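Local atomic coordinates of histidine kinase (Pseudomonas aeruginosa, PDB entry 7C1I), a protein that probably relays phosphoryl groups from sensor histidine kinases to response regulators, as a histidine-containing phosphotransfer (HPt) protein of two-component signalling. Residues 61-64 and 70-73. Numbering follows the deposited sequence.
Sequences GGSS and LLAG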
# COMPACT_ATOMS: atom_id res chain seq x y z
N GLY A 61 -15.53 16.33 -8.94
CA GLY A 61 -15.74 17.12 -10.17
C GLY A 61 -14.59 17.02 -11.16
O GLY A 61 -14.83 16.88 -12.38
N GLY A 62 -13.36 17.26 -10.71
CA GLY A 62 -12.20 17.27 -11.62
C GLY A 62 -12.09 15.91 -12.28
O GLY A 62 -11.86 15.79 -13.51
N SER A 63 -12.30 14.81 -11.54
CA SER A 63 -12.25 13.42 -12.07
C SER A 63 -13.33 13.27 -13.16
O SER A 63 -13.07 12.74 -14.26
CB SER A 63 -12.37 12.39 -10.98
OG SER A 63 -11.22 12.57 -10.18
N SER A 64 -14.53 13.76 -12.82
CA SER A 64 -15.69 13.60 -13.73
C SER A 64 -15.41 14.34 -15.05
O SER A 64 -15.68 13.69 -16.08
CB SER A 64 -16.87 14.23 -13.03
OG SER A 64 -17.94 14.22 -13.96
N LEU A 70 -14.50 6.05 -12.36
CA LEU A 70 -14.41 5.15 -11.18
C LEU A 70 -13.78 5.98 -10.06
O LEU A 70 -14.23 5.90 -8.90
CB LEU A 70 -13.59 3.88 -11.45
CG LEU A 70 -14.20 2.97 -12.51
CD1 LEU A 70 -13.43 1.66 -12.48
CD2 LEU A 70 -15.67 2.66 -12.25
N LEU A 71 -12.76 6.78 -10.37
CA LEU A 71 -12.09 7.70 -9.41
C LEU A 71 -13.17 8.64 -8.86
O LEU A 71 -13.21 8.85 -7.63
CB LEU A 71 -10.92 8.38 -10.12
CG LEU A 71 -10.16 9.37 -9.25
CD1 LEU A 71 -9.61 8.74 -7.97
CD2 LEU A 71 -9.02 9.95 -10.07
N ALA A 72 -14.00 9.18 -9.76
CA ALA A 72 -15.01 10.14 -9.27
C ALA A 72 -15.99 9.44 -8.32
O ALA A 72 -16.38 10.11 -7.34
CB ALA A 72 -15.73 10.69 -10.48
N GLY A 73 -16.27 8.15 -8.52
CA GLY A 73 -17.17 7.34 -7.69
C GLY A 73 -16.61 7.21 -6.28
O GLY A 73 -17.29 7.46 -5.26
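Ser63 and Ala72 each set a CB atom over the face of a peptide group in the opposite helix, a worked example of how small residues let two helix backbones approach closely. The methyl CB of Ala72 stands over the nitrogen end of the Ser63–Ser64 peptide, 4.0 Å from Ser64 N. In return, CB of Ser63 lies over the nitrogen end of the Leu71–Ala72 peptide, 3.8 Å from Ala72 N. The two amide planes are tilted by only about 27°, and the C=O and N–H groups at their edges run along their own helices, so each presents a face, not its polar edge, to a CB of the other helix. CB of Ser63 touches CB of Ala72 at 3.8 Å. The CA atoms of Ser63 and Ala72 are 5.1 Å apart, the nearest such pair across the two segments.

The hydroxyl of Ser63 has a polar partner in its own helix and an apolar neighbour across the contact. A chi1 of -64° swings OG beside its own backbone N and anti to the carbonyl carbon, back along helix 49-65, where it hydrogen-bonds to Phe59 O one turn earlier. Ser63 OG also lies beside CG and CD2 of Leu71, 3.4 Å from CD2. That leucine, its CG anti to the backbone N (chi1 179°), reaches alongside Ser63 and also packs on Met97 and Glu100 of helix 90-112.

The contact thus joins helices 49-65 and 69-83, consecutive members of the HPt helical bundle, next to the short 66-68 connection. Ser63 follows the HxxKG signature by two residues, downstream of the histidine that probably carries the phosphoryl group. With the buried hydroxyl satisfied within its own helix, the two segments meet by van der Waals contact, and the small side chains of Ser63 and Ala72 allow the close approach.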